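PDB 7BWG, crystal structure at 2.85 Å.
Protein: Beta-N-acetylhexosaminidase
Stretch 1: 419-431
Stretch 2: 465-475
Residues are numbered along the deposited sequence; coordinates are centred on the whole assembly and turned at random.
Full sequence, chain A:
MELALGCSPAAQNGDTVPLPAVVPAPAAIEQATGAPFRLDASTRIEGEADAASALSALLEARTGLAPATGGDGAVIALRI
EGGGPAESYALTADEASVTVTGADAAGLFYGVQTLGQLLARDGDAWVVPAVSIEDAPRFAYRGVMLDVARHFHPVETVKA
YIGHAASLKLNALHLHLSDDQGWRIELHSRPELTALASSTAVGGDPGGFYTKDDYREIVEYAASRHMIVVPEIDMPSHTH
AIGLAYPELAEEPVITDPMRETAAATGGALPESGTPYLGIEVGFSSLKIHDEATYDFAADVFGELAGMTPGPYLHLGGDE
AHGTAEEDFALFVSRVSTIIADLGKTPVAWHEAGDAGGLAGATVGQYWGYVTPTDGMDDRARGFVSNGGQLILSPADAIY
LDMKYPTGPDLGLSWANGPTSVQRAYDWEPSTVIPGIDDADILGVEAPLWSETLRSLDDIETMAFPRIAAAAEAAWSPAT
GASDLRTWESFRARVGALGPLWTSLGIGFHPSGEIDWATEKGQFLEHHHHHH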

# COMPACT_ATOMS: atom_id res chain seq x y z
N PRO A 419 18.03 -36.81 -2.17
CA PRO A 419 18.74 -35.59 -2.56
C PRO A 419 18.50 -35.27 -4.03
O PRO A 419 18.13 -36.13 -4.83
CB PRO A 419 20.21 -35.93 -2.30
CG PRO A 419 20.18 -37.05 -1.31
CD PRO A 419 18.94 -37.84 -1.63
N THR A 420 18.72 -34.00 -4.37
CA THR A 420 18.47 -33.49 -5.72
C THR A 420 19.80 -33.19 -6.39
O THR A 420 20.53 -32.29 -5.95
CB THR A 420 17.58 -32.25 -5.68
OG1 THR A 420 16.27 -32.60 -5.22
CG2 THR A 420 17.48 -31.62 -7.07
N SER A 421 20.12 -33.94 -7.44
CA SER A 421 21.30 -33.63 -8.23
C SER A 421 21.05 -32.41 -9.10
O SER A 421 19.90 -32.05 -9.40
CB SER A 421 21.70 -34.83 -9.09
OG SER A 421 20.69 -35.13 -10.04
N VAL A 422 22.14 -31.75 -9.50
CA VAL A 422 22.03 -30.62 -10.41
C VAL A 422 21.35 -31.05 -11.71
O VAL A 422 20.57 -30.29 -12.30
CB VAL A 422 23.42 -30.01 -10.68
CG1 VAL A 422 23.33 -28.88 -11.70
CG2 VAL A 422 24.03 -29.49 -9.38
N GLN A 423 21.61 -32.28 -12.15
CA GLN A 423 20.94 -32.81 -13.33
C GLN A 423 19.44 -32.97 -13.07
O GLN A 423 18.61 -32.59 -13.91
CB GLN A 423 21.56 -34.14 -13.73
CG GLN A 423 20.71 -34.96 -14.68
CD GLN A 423 21.54 -35.90 -15.53
OE1 GLN A 423 22.70 -36.18 -15.23
NE2 GLN A 423 20.94 -36.40 -16.61
N ARG A 424 19.08 -33.55 -11.93
CA ARG A 424 17.68 -33.74 -11.59
C ARG A 424 16.96 -32.40 -11.43
O ARG A 424 15.77 -32.30 -11.73
CB ARG A 424 17.56 -34.58 -10.33
CG ARG A 424 16.15 -34.81 -9.84
CD ARG A 424 16.14 -34.90 -8.33
NE ARG A 424 15.12 -35.80 -7.83
CZ ARG A 424 14.88 -36.01 -6.54
NH1 ARG A 424 15.58 -35.37 -5.62
NH2 ARG A 424 13.93 -36.85 -6.18
N ALA A 425 17.67 -31.37 -10.96
CA ALA A 425 17.10 -30.03 -10.91
C ALA A 425 16.83 -29.47 -12.30
O ALA A 425 16.04 -28.53 -12.43
CB ALA A 425 18.03 -29.09 -10.14
N TYR A 426 17.47 -30.02 -13.33
CA TYR A 426 17.29 -29.59 -14.70
C TYR A 426 16.46 -30.56 -15.53
O TYR A 426 15.99 -30.18 -16.61
CB TYR A 426 18.66 -29.41 -15.37
CG TYR A 426 18.64 -28.67 -16.68
CD1 TYR A 426 18.50 -27.29 -16.72
CD2 TYR A 426 18.77 -29.34 -17.89
CE1 TYR A 426 18.49 -26.60 -17.91
CE2 TYR A 426 18.76 -28.67 -19.09
CZ TYR A 426 18.62 -27.30 -19.10
OH TYR A 426 18.60 -26.61 -20.29
N ASP A 427 16.26 -31.79 -15.05
CA ASP A 427 15.60 -32.85 -15.81
C ASP A 427 14.07 -32.69 -15.77
O ASP A 427 13.34 -33.56 -15.30
CB ASP A 427 16.02 -34.21 -15.27
CG ASP A 427 16.29 -35.21 -16.36
OD1 ASP A 427 16.66 -34.80 -17.48
OD2 ASP A 427 16.14 -36.43 -16.10
N TRP A 428 13.60 -31.56 -16.28
CA TRP A 428 12.16 -31.30 -16.30
C TRP A 428 11.86 -30.16 -17.25
O TRP A 428 12.69 -29.28 -17.48
CB TRP A 428 11.62 -30.98 -14.90
CG TRP A 428 12.15 -29.70 -14.32
CD1 TRP A 428 13.42 -29.46 -13.89
CD2 TRP A 428 11.41 -28.50 -14.11
NE1 TRP A 428 13.52 -28.17 -13.42
CE2 TRP A 428 12.30 -27.56 -13.54
CE3 TRP A 428 10.08 -28.11 -14.34
CZ2 TRP A 428 11.90 -26.27 -13.20
CZ3 TRP A 428 9.69 -26.83 -14.00
CH2 TRP A 428 10.60 -25.92 -13.44
N GLU A 429 10.64 -30.18 -17.80
CA GLU A 429 10.14 -29.14 -18.68
C GLU A 429 8.94 -28.47 -18.01
O GLU A 429 8.00 -29.18 -17.61
CB GLU A 429 9.74 -29.72 -20.04
CG GLU A 429 8.77 -28.86 -20.84
CD GLU A 429 9.32 -27.48 -21.15
OE1 GLU A 429 8.57 -26.49 -21.00
OE2 GLU A 429 10.50 -27.39 -21.54
N PRO A 430 8.94 -27.15 -17.84
CA PRO A 430 7.79 -26.49 -17.18
C PRO A 430 6.46 -26.75 -17.86
O PRO A 430 5.41 -26.60 -17.21
CB PRO A 430 8.17 -25.01 -17.23
CG PRO A 430 9.66 -25.01 -17.24
CD PRO A 430 10.05 -26.21 -18.06
N SER A 431 6.45 -27.14 -19.13
CA SER A 431 5.20 -27.40 -19.85
C SER A 431 4.70 -28.82 -19.65
O SER A 431 3.50 -29.03 -19.41
CB SER A 431 5.38 -27.12 -21.34
OG SER A 431 5.62 -25.74 -21.58
N PHE A 465 22.79 -22.06 -5.44
CA PHE A 465 23.39 -22.01 -6.77
C PHE A 465 23.62 -23.41 -7.33
O PHE A 465 22.91 -24.35 -6.94
CB PHE A 465 24.65 -21.14 -6.74
CG PHE A 465 24.40 -19.74 -7.19
CD1 PHE A 465 24.45 -19.41 -8.53
CD2 PHE A 465 24.07 -18.75 -6.28
CE1 PHE A 465 24.21 -18.13 -8.96
CE2 PHE A 465 23.82 -17.46 -6.70
CZ PHE A 465 23.89 -17.15 -8.04
N PRO A 466 24.63 -23.64 -8.18
CA PRO A 466 24.40 -24.46 -9.38
C PRO A 466 22.95 -24.56 -9.81
O PRO A 466 22.58 -24.07 -10.89
CB PRO A 466 24.96 -25.82 -8.95
CG PRO A 466 26.17 -25.43 -8.11
CD PRO A 466 25.95 -23.99 -7.62
N ARG A 467 22.11 -25.18 -8.98
CA ARG A 467 20.76 -25.54 -9.39
C ARG A 467 19.79 -24.37 -9.48
O ARG A 467 18.67 -24.56 -9.97
CB ARG A 467 20.21 -26.60 -8.42
CG ARG A 467 21.29 -27.53 -7.90
CD ARG A 467 20.81 -28.38 -6.75
NE ARG A 467 20.79 -27.62 -5.50
CZ ARG A 467 20.50 -28.15 -4.31
NH1 ARG A 467 20.21 -29.44 -4.22
NH2 ARG A 467 20.51 -27.39 -3.23
N ILE A 468 20.16 -23.17 -9.03
CA ILE A 468 19.31 -22.01 -9.33
C ILE A 468 19.45 -21.61 -10.79
O ILE A 468 18.54 -20.97 -11.34
CB ILE A 468 19.63 -20.82 -8.40
CG1 ILE A 468 18.50 -19.78 -8.46
CG2 ILE A 468 20.96 -20.19 -8.75
CD1 ILE A 468 18.46 -18.84 -7.27
N ALA A 469 20.56 -21.97 -11.44
CA ALA A 469 20.66 -21.76 -12.87
C ALA A 469 19.65 -22.62 -13.62
O ALA A 469 19.08 -22.19 -14.63
CB ALA A 469 22.08 -22.07 -13.34
N ALA A 470 19.40 -23.84 -13.13
CA ALA A 470 18.34 -24.66 -13.70
C ALA A 470 16.98 -24.02 -13.50
O ALA A 470 16.05 -24.28 -14.28
CB ALA A 470 18.38 -26.06 -13.09
N ALA A 471 16.83 -23.19 -12.47
CA ALA A 471 15.59 -22.43 -12.30
C ALA A 471 15.48 -21.33 -13.35
O ALA A 471 14.47 -21.23 -14.05
CB ALA A 471 15.53 -21.83 -10.89
N ALA A 472 16.53 -20.51 -13.47
CA ALA A 472 16.53 -19.45 -14.47
C ALA A 472 16.43 -20.02 -15.88
O ALA A 472 15.81 -19.40 -16.76
CB ALA A 472 17.78 -18.60 -14.33
N GLU A 473 17.02 -21.19 -16.12
CA GLU A 473 16.90 -21.84 -17.42
C GLU A 473 15.45 -22.21 -17.71
O GLU A 473 14.93 -21.91 -18.79
CB GLU A 473 17.79 -23.08 -17.48
CG GLU A 473 19.24 -22.79 -17.83
CD GLU A 473 19.54 -23.02 -19.29
OE1 GLU A 473 20.21 -22.16 -19.90
OE2 GLU A 473 19.11 -24.06 -19.83
N ALA A 474 14.79 -22.86 -16.75
CA ALA A 474 13.38 -23.20 -16.93
C ALA A 474 12.51 -21.95 -17.01
O ALA A 474 11.49 -21.95 -17.70
CB ALA A 474 12.91 -24.11 -15.80
N ALA A 475 12.90 -20.88 -16.31
CA ALA A 475 12.11 -19.66 -16.30
C ALA A 475 12.33 -18.83 -17.56
O ALA A 475 11.38 -18.53 -18.29
CB ALA A 475 12.45 -18.83 -15.05

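The apolar centre of the contact is Ala 470, whose CA-to-CB bond points toward the first stretch. Its CB lies 3.8 Å from Tyr 426 CD1, at the edge of the ring and near its plane, and 4.2 Å from the CB of Ala 425. Packing here is close: Tyr 426 CA and Ala 470 CA are 5.1 Å apart, and the two helix axes, inclined by 16°, approach to 8.6 Å.

One turn further along the second helix, Ala 474 repeats the pattern against loop residues. Its CB is 3.5 Å from Trp 428 CZ2 and 3.7 Å from Pro 430 CG. The indole is tethered within its own stretch, since Trp 428 NE1 donates to Ala 425 O at 2.7 Å. In the other direction, Val 422 CG2 packs 3.8 Å from Pro 466 CB and 3.7 Å from Arg 467 CG, so the arginine packs through its aliphatic portion, besides donating from its guanidinium.

Polar contacts complete the interface. Tyr 426 OH donates to Glu 473 OE2 at 2.6 Å, a short hydrogen bond with the carboxylate oxygen near the ring plane. Arg 467 NH1 reaches Thr 420 O at 3.3 Å; the 146° N-H...acceptor angle and long separation make this bond weak, although the oxygen lies near the guanidinium plane.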